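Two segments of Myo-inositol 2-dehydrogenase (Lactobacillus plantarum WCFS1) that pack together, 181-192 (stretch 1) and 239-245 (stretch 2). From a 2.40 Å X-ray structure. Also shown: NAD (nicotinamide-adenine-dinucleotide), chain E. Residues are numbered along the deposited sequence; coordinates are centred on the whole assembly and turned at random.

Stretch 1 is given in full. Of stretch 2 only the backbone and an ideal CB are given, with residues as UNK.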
ATOM      1  N   GLY A 181      -1.255 -27.744 -21.226  1.00 51.36           N
ATOM      2  CA  GLY A 181      -0.888 -27.764 -19.816  1.00 51.08           C
ATOM      3  C   GLY A 181      -0.679 -26.383 -19.225  1.00 50.64           C
ATOM      4  O   GLY A 181      -0.614 -25.388 -19.948  1.00 50.39           O
ATOM      5  N   ILE A 182      -0.555 -26.337 -17.903  1.00 50.70           N
ATOM      6  CA  ILE A 182      -0.468 -25.086 -17.148  1.00 51.20           C
ATOM      7  C   ILE A 182       0.773 -24.233 -17.467  1.00 51.64           C
ATOM      8  O   ILE A 182       0.678 -23.008 -17.545  1.00 51.72           O
ATOM      9  CB  ILE A 182      -0.605 -25.340 -15.609  1.00 51.15           C
ATOM     10  CG1 ILE A 182      -0.692 -24.020 -14.826  1.00 51.60           C
ATOM     11  CG2 ILE A 182       0.523 -26.234 -15.084  1.00 50.21           C
ATOM     12  CD1 ILE A 182      -2.036 -23.316 -14.929  1.00 50.49           C
ATOM     13  N   PHE A 183       1.923 -24.880 -17.660  1.00 52.11           N
ATOM     14  CA  PHE A 183       3.176 -24.173 -17.946  1.00 52.20           C
ATOM     15  C   PHE A 183       3.156 -23.525 -19.327  1.00 52.75           C
ATOM     16  O   PHE A 183       3.694 -22.434 -19.512  1.00 53.07           O
ATOM     17  CB  PHE A 183       4.383 -25.114 -17.834  1.00 51.72           C
ATOM     18  CG  PHE A 183       4.652 -25.606 -16.440  1.00 50.83           C
ATOM     19  CD1 PHE A 183       5.301 -24.795 -15.510  1.00 49.73           C
ATOM     20  CD2 PHE A 183       4.275 -26.891 -16.058  1.00 49.66           C
ATOM     21  CE1 PHE A 183       5.560 -25.256 -14.219  1.00 48.91           C
ATOM     22  CE2 PHE A 183       4.529 -27.357 -14.769  1.00 49.07           C
ATOM     23  CZ  PHE A 183       5.176 -26.536 -13.850  1.00 49.07           C
ATOM     24  N   VAL A 184       2.538 -24.207 -20.288  1.00 53.17           N
ATOM     25  CA  VAL A 184       2.428 -23.698 -21.653  1.00 53.94           C
ATOM     26  C   VAL A 184       1.383 -22.580 -21.747  1.00 54.48           C
ATOM     27  O   VAL A 184       1.628 -21.546 -22.375  1.00 54.34           O
ATOM     28  CB  VAL A 184       2.127 -24.838 -22.665  1.00 53.92           C
ATOM     29  CG1 VAL A 184       1.665 -24.287 -24.013  1.00 53.81           C
ATOM     30  CG2 VAL A 184       3.352 -25.720 -22.847  1.00 54.19           C
ATOM     31  N   ASP A 185       0.234 -22.787 -21.109  1.00 54.98           N
ATOM     32  CA  ASP A 185      -0.868 -21.834 -21.184  1.00 55.74           C
ATOM     33  C   ASP A 185      -0.628 -20.580 -20.338  1.00 56.00           C
ATOM     34  O   ASP A 185      -0.812 -19.464 -20.822  1.00 56.10           O
ATOM     35  CB  ASP A 185      -2.192 -22.504 -20.802  1.00 56.07           C
ATOM     36  CG  ASP A 185      -3.405 -21.710 -21.267  1.00 57.94           C
ATOM     37  OD1 ASP A 185      -3.427 -21.269 -22.440  1.00 60.18           O
ATOM     38  OD2 ASP A 185      -4.343 -21.536 -20.459  1.00 60.21           O
HETATM   39  N   MSE A 186      -0.219 -20.763 -19.083  1.00 56.04           N
HETATM   40  CA  MSE A 186       0.040 -19.631 -18.197  1.00 56.14           C
HETATM   41  C   MSE A 186       1.470 -19.094 -18.279  1.00 55.66           C
HETATM   42  O   MSE A 186       1.688 -17.949 -18.682  1.00 56.17           O
HETATM   43  CB  MSE A 186      -0.294 -19.973 -16.740  1.00 56.53           C
HETATM   44  CG  MSE A 186      -1.745 -19.772 -16.334  1.00 60.87           C
HETATM   45 SE   MSE A 186      -2.568 -18.024 -16.751  0.75 73.11          SE
HETATM   46  CE  MSE A 186      -1.002 -16.818 -16.817  1.00 62.46           C
ATOM     47  N   ASN A 187       2.434 -19.935 -17.911  1.00 54.75           N
ATOM     48  CA  ASN A 187       3.798 -19.491 -17.617  1.00 54.12           C
ATOM     49  C   ASN A 187       4.647 -19.016 -18.797  1.00 53.35           C
ATOM     50  O   ASN A 187       5.689 -18.387 -18.596  1.00 53.29           O
ATOM     51  CB  ASN A 187       4.539 -20.580 -16.836  1.00 54.32           C
ATOM     52  CG  ASN A 187       3.928 -20.831 -15.473  1.00 55.51           C
ATOM     53  OD1 ASN A 187       3.511 -21.949 -15.163  1.00 55.63           O
ATOM     54  ND2 ASN A 187       3.856 -19.784 -14.654  1.00 56.82           N
ATOM     55  N   ILE A 188       4.192 -19.307 -20.014  1.00 52.40           N
ATOM     56  CA  ILE A 188       4.912 -18.955 -21.242  1.00 51.34           C
ATOM     57  C   ILE A 188       5.202 -17.452 -21.348  1.00 50.96           C
ATOM     58  O   ILE A 188       6.247 -17.049 -21.866  1.00 50.64           O
ATOM     59  CB  ILE A 188       4.155 -19.465 -22.504  1.00 51.25           C
ATOM     60  CG1 ILE A 188       5.081 -19.506 -23.723  1.00 50.96           C
ATOM     61  CG2 ILE A 188       2.889 -18.645 -22.766  1.00 51.10           C
ATOM     62  CD1 ILE A 188       4.505 -20.240 -24.916  1.00 51.12           C
ATOM     63  N   HIS A 189       4.273 -16.638 -20.845  1.00 50.55           N
ATOM     64  CA  HIS A 189       4.403 -15.186 -20.857  1.00 49.92           C
ATOM     65  C   HIS A 189       5.598 -14.726 -20.037  1.00 49.17           C
ATOM     66  O   HIS A 189       6.386 -13.896 -20.494  1.00 49.00           O
ATOM     67  CB  HIS A 189       3.135 -14.537 -20.314  1.00 50.43           C
ATOM     68  CG  HIS A 189       1.943 -14.696 -21.203  1.00 50.93           C
ATOM     69  ND1 HIS A 189       1.702 -13.868 -22.279  1.00 51.45           N
ATOM     70  CD2 HIS A 189       0.917 -15.578 -21.168  1.00 51.50           C
ATOM     71  CE1 HIS A 189       0.580 -14.237 -22.871  1.00 52.34           C
ATOM     72  NE2 HIS A 189       0.084 -15.270 -22.216  1.00 52.75           N
ATOM     73  N   ASP A 190       5.720 -15.273 -18.829  1.00 48.71           N
ATOM     74  CA  ASP A 190       6.821 -14.955 -17.920  1.00 48.42           C
ATOM     75  C   ASP A 190       8.160 -15.448 -18.460  1.00 47.44           C
ATOM     76  O   ASP A 190       9.187 -14.786 -18.285  1.00 46.99           O
ATOM     77  CB  ASP A 190       6.565 -15.544 -16.531  1.00 48.72           C
ATOM     78  CG  ASP A 190       5.262 -15.058 -15.914  1.00 52.24           C
ATOM     79  OD1 ASP A 190       5.023 -13.826 -15.910  1.00 54.15           O
ATOM     80  OD2 ASP A 190       4.483 -15.911 -15.419  1.00 53.22           O
ATOM     81  N   ILE A 191       8.140 -16.610 -19.114  1.00 46.64           N
ATOM     82  CA  ILE A 191       9.328 -17.159 -19.771  1.00 45.87           C
ATOM     83  C   ILE A 191       9.890 -16.156 -20.774  1.00 45.64           C
ATOM     84  O   ILE A 191      11.082 -15.835 -20.736  1.00 45.69           O
ATOM     85  CB  ILE A 191       9.038 -18.524 -20.451  1.00 45.90           C
ATOM     86  CG1 ILE A 191       8.804 -19.601 -19.388  1.00 44.79           C
ATOM     87  CG2 ILE A 191      10.190 -18.927 -21.381  1.00 45.42           C
ATOM     88  CD1 ILE A 191       8.232 -20.900 -19.910  1.00 45.43           C
ATOM     89  N   ASP A 192       9.019 -15.648 -21.647  1.00 45.30           N
ATOM     90  CA  ASP A 192       9.386 -14.620 -22.619  1.00 45.07           C
ATOM     91  C   ASP A 192       9.931 -13.368 -21.931  1.00 44.75           C
ATOM     92  O   ASP A 192      10.927 -12.790 -22.376  1.00 44.75           O
ATOM     93  CB  ASP A 192       8.186 -14.258 -23.499  1.00 45.15           C
ATOM     94  CG  ASP A 192       8.499 -13.141 -24.485  1.00 46.34           C
ATOM     95  OD1 ASP A 192       9.257 -13.393 -25.449  1.00 46.09           O
ATOM     96  OD2 ASP A 192       7.983 -12.015 -24.297  1.00 45.83           O
ATOM     97  N   UNK A 239      11.629 -18.326 -10.757  1.00 42.01           N
ATOM     98  CA  UNK A 239      10.473 -19.128 -10.384  1.00 42.36           C
ATOM     99  C   UNK A 239       9.287 -18.681 -11.227  1.00 42.48           C
ATOM    100  O   UNK A 239       9.081 -17.481 -11.424  1.00 42.13           O
ATOM    101  CB  UNK A 239      10.167 -19.002  -8.890  1.00 42.36           C
ATOM    102  N   UNK A 240       8.524 -19.649 -11.728  1.00 43.02           N
ATOM    103  CA  UNK A 240       7.279 -19.374 -12.443  1.00 43.48           C
ATOM    104  C   UNK A 240       6.130 -20.089 -11.755  1.00 43.58           C
ATOM    105  O   UNK A 240       6.233 -21.275 -11.430  1.00 43.45           O
ATOM    106  CB  UNK A 240       7.380 -19.804 -13.908  1.00 43.48           C
ATOM    107  N   UNK A 241       5.035 -19.366 -11.544  1.00 43.65           N
ATOM    108  CA  UNK A 241       3.829 -19.958 -10.985  1.00 43.99           C
ATOM    109  C   UNK A 241       2.612 -19.681 -11.862  1.00 44.44           C
ATOM    110  O   UNK A 241       2.263 -18.527 -12.127  1.00 44.76           O
ATOM    111  CB  UNK A 241       3.588 -19.428  -9.570  1.00 43.99           C
ATOM    112  N   UNK A 242       1.991 -20.758 -12.330  1.00 44.70           N
ATOM    113  CA  UNK A 242       0.743 -20.681 -13.067  1.00 44.82           C
ATOM    114  C   UNK A 242      -0.352 -21.302 -12.230  1.00 45.05           C
ATOM    115  O   UNK A 242      -0.195 -22.410 -11.718  1.00 45.05           O
ATOM    116  CB  UNK A 242       0.854 -21.374 -14.426  1.00 44.82           C
ATOM    117  N   UNK A 243      -1.459 -20.581 -12.084  1.00 45.42           N
ATOM    118  CA  UNK A 243      -2.583 -21.043 -11.281  1.00 45.50           C
ATOM    119  C   UNK A 243      -3.917 -20.634 -11.866  1.00 45.63           C
ATOM    120  O   UNK A 243      -3.975 -19.808 -12.783  1.00 45.83           O
ATOM    121  CB  UNK A 243      -2.464 -20.508  -9.852  1.00 45.50           C
ATOM    122  N   UNK A 244      -4.988 -21.218 -11.327  1.00 45.05           N
ATOM    123  CA  UNK A 244      -6.342 -21.005 -11.834  1.00 44.85           C
ATOM    124  C   UNK A 244      -7.388 -20.900 -10.716  1.00 44.34           C
ATOM    125  O   UNK A 244      -8.587 -21.007 -10.979  1.00 44.44           O
ATOM    126  CB  UNK A 244      -6.719 -22.144 -12.783  1.00 44.85           C
ATOM    127  N   UNK A 245      -6.942 -20.680  -9.480  1.00 43.66           N
ATOM    128  CA  UNK A 245      -7.844 -20.741  -8.329  1.00 42.84           C
ATOM    129  C   UNK A 245      -7.632 -19.652  -7.267  1.00 42.59           C
ATOM    130  O   UNK A 245      -7.813 -19.904  -6.071  1.00 42.44           O
ATOM    131  CB  UNK A 245      -7.698 -22.110  -7.662  1.00 42.84           C
TER
HETATM  132  PA  NAD E 400     -11.923 -19.792 -26.621  1.00 47.24           P
HETATM  133  O1A NAD E 400     -12.594 -18.917 -25.633  1.00 46.59           O
HETATM  134  O2A NAD E 400     -12.257 -21.218 -26.409  1.00 47.10           O
HETATM  135  O5B NAD E 400     -12.311 -19.305 -28.105  1.00 50.10           O
HETATM  136  C5B NAD E 400     -11.987 -20.090 -29.234  1.00 53.34           C
HETATM  137  C4B NAD E 400     -12.762 -19.589 -30.451  1.00 54.76           C
HETATM  138  O4B NAD E 400     -12.241 -20.154 -31.643  1.00 55.87           O
HETATM  139  C3B NAD E 400     -14.234 -19.963 -30.389  1.00 55.00           C
HETATM  140  O3B NAD E 400     -14.980 -18.815 -30.710  1.00 54.65           O
HETATM  141  C2B NAD E 400     -14.413 -21.028 -31.453  1.00 56.34           C
HETATM  142  O2B NAD E 400     -15.661 -20.937 -32.104  1.00 57.36           O
HETATM  143  C1B NAD E 400     -13.267 -20.752 -32.413  1.00 55.99           C
HETATM  144  N9A NAD E 400     -12.782 -21.990 -33.054  1.00 56.19           N
HETATM  145  C8A NAD E 400     -12.392 -23.148 -32.428  1.00 56.40           C
HETATM  146  N7A NAD E 400     -12.009 -24.044 -33.367  1.00 56.27           N
HETATM  147  C5A NAD E 400     -12.156 -23.475 -34.584  1.00 56.29           C
HETATM  148  C6A NAD E 400     -11.916 -23.947 -35.870  1.00 55.56           C
HETATM  149  N6A NAD E 400     -11.229 -25.071 -36.037  1.00 55.25           N
HETATM  150  N1A NAD E 400     -12.163 -23.120 -36.953  1.00 56.21           N
HETATM  151  C2A NAD E 400     -12.644 -21.836 -36.757  1.00 55.83           C
HETATM  152  N3A NAD E 400     -12.881 -21.374 -35.475  1.00 55.08           N
HETATM  153  C4A NAD E 400     -12.641 -22.180 -34.405  1.00 56.11           C
HETATM  154  O3  NAD E 400     -10.325 -19.593 -26.552  1.00 49.83           O
HETATM  155  PN  NAD E 400      -9.659 -18.180 -26.154  1.00 48.70           P
HETATM  156  O1N NAD E 400     -10.409 -17.082 -26.811  1.00 46.84           O
HETATM  157  O2N NAD E 400      -9.462 -18.189 -24.691  1.00 49.70           O
HETATM  158  O5D NAD E 400      -8.187 -18.246 -26.796  1.00 49.86           O
HETATM  159  C5D NAD E 400      -7.936 -18.626 -28.128  1.00 48.86           C
HETATM  160  C4D NAD E 400      -6.429 -18.555 -28.357  1.00 48.59           C
HETATM  161  O4D NAD E 400      -5.902 -17.376 -27.772  1.00 48.80           O
HETATM  162  C3D NAD E 400      -5.704 -19.739 -27.736  1.00 48.69           C
HETATM  163  O3D NAD E 400      -4.833 -20.297 -28.693  1.00 48.31           O
HETATM  164  C2D NAD E 400      -4.924 -19.149 -26.577  1.00 48.39           C
HETATM  165  O2D NAD E 400      -3.654 -19.739 -26.438  1.00 48.85           O
HETATM  166  C1D NAD E 400      -4.810 -17.670 -26.920  1.00 48.25           C
HETATM  167  N1N NAD E 400      -4.832 -16.823 -25.711  1.00 48.25           N
HETATM  168  C2N NAD E 400      -3.841 -15.888 -25.540  1.00 48.31           C
HETATM  169  C3N NAD E 400      -3.827 -15.069 -24.407  1.00 48.30           C
HETATM  170  C7N NAD E 400      -2.855 -13.930 -24.290  1.00 49.04           C
HETATM  171  O7N NAD E 400      -2.570 -13.424 -23.006  1.00 47.83           O
HETATM  172  N7N NAD E 400      -2.285 -13.421 -25.386  1.00 48.79           N
HETATM  173  C4N NAD E 400      -4.828 -15.210 -23.448  1.00 47.76           C
HETATM  174  C5N NAD E 400      -5.829 -16.162 -23.628  1.00 47.89           C
HETATM  175  C6N NAD E 400      -5.820 -16.965 -24.768  1.00 47.25           C

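Stretch 1 is a helix from 182 onward, with a wider pi-type turn at 183-187. Stretch 2 begins as a strand that crosses this helix at 140° between N-to-C directions, with a closest axis approach of 7.3 Å.

Position 239 has extended strand angles, and its ideal CB finds nothing of stretch 1 within 5.5 Å. Stretch 1 sets no demand here, so many side chains would suit, beta-branched ones among them. The deposited residue is Thr239. Its OG1 is hydrogen-bonded elsewhere in the structure.

At position 240 the CA-to-CB bond points toward the helix. The ideal CB lies 3.6 Å from Asn187 ND2 and 5.1 Å from Asp190 CB. Beyond it lie the CB of Asp190 and the aliphatic chain of Ile191, which leave room for a side chain of medium size. Leucine, isoleucine or methionine would suit. The residue is Leu240, with chi1 m and chi2 t. Its CD1 packs against Ile191 CG1 at 3.7 Å, and its CD2 reaches Asp190 CB, also at 3.7 Å. Its CB stays 3.6 Å from Asn187 ND2. Leu240 has the largest area covered by stretch 1 of any residue in stretch 2.

Position 241 points away from the helix, as alternation along a strand predicts. The ideal CB is 5.1 Å from Asn187 ND2, with no closer atom of stretch 1. Stretch 1 therefore leaves the choice wide, and a beta-branched residue would fit the strand angles. The residue is Ile241. Its main chain makes the nearer approach, with C 3.1 Å from Asn187 ND2.

Position 242 points toward the helix again, at the point where the two backbones come nearest. Its CA is 5.3 Å from the CA of Met186. An ideal CB would clash with Asn187 OD1 at 2.8 Å and with Met186 CB at 2.9 Å, and would be tight against Ile182 CG1 at 3.1 Å. The phi/psi of -112/130 is ordinary for a strand and does not itself call for glycine, so it is the lack of space that does. Gly242 is found. Its bare CA sits 3.9 Å from Met186 CB, and its O is 3.5 Å from Ile182 CG1.

Position 243 points away, and stretch 1 has nothing within 5.5 Å of the ideal CB. The angles of -144/168 are extended and suit most residues, so stretch 1 leaves the choice open to small and large side chains alike. The residue is Gly243, a glycine this contact does not explain. Its N lies 4.0 Å from Ile182 CD1.

At position 244 the chain turns a corner and the CB points sideways, 5.3 Å from Ile182 CD1. The carboxylate of Asp185 lies farther off, so a long basic side chain, arginine or lysine, would suit. Arg244 is found. Its NH2 forms a salt bridge with Asp185 OD2 at 2.7 Å, although the hydrogen bond within it is weak, with an angle of 121°. Ile182 CD1 and Met186 CG, from selenomethionine, lie over one face of the guanidinium.

Position 245 is out of reach of stretch 1, which gives no preference. His245 is deposited, its ND1 hydrogen-bonded elsewhere in the structure.

Stretch 2, residues 239-245: TLIGGRH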
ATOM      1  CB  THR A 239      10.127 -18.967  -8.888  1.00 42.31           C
ATOM      2  OG1 THR A 239      11.262 -19.327  -8.094  1.00 44.32           O
ATOM      3  CG2 THR A 239       8.942 -19.844  -8.491  1.00 43.16           C
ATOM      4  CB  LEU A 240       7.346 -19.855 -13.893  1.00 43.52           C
ATOM      5  CG  LEU A 240       8.600 -19.673 -14.743  1.00 45.41           C
ATOM      6  CD1 LEU A 240       8.556 -20.668 -15.889  1.00 46.43           C
ATOM      7  CD2 LEU A 240       8.728 -18.250 -15.259  1.00 44.66           C
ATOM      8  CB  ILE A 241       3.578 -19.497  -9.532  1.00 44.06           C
ATOM      9  CG1 ILE A 241       4.755 -19.915  -8.644  1.00 43.36           C
ATOM     10  CG2 ILE A 241       2.252 -20.059  -9.009  1.00 42.90           C
ATOM     11  CD1 ILE A 241       4.504 -19.767  -7.179  1.00 43.81           C
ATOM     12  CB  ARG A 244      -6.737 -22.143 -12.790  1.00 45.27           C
ATOM     13  CG  ARG A 244      -5.660 -22.540 -13.789  1.00 46.40           C
ATOM     14  CD  ARG A 244      -6.269 -22.991 -15.091  1.00 49.78           C
ATOM     15  NE  ARG A 244      -5.270 -23.103 -16.152  1.00 53.42           N
ATOM     16  CZ  ARG A 244      -4.905 -22.111 -16.964  1.00 55.31           C
ATOM     17  NH1 ARG A 244      -5.450 -20.904 -16.852  1.00 56.19           N
ATOM     18  NH2 ARG A 244      -3.989 -22.331 -17.898  1.00 55.92           N
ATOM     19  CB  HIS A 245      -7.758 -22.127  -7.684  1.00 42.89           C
ATOM     20  CG  HIS A 245      -9.089 -22.709  -7.325  1.00 43.37           C
ATOM     21  ND1 HIS A 245      -9.654 -22.564  -6.075  1.00 43.65           N
ATOM     22  CD2 HIS A 245      -9.967 -23.441  -8.052  1.00 42.77           C
ATOM     23  CE1 HIS A 245     -10.821 -23.184  -6.047  1.00 44.21           C
ATOM     24  NE2 HIS A 245     -11.035 -23.722  -7.235  1.00 44.22           N
TER
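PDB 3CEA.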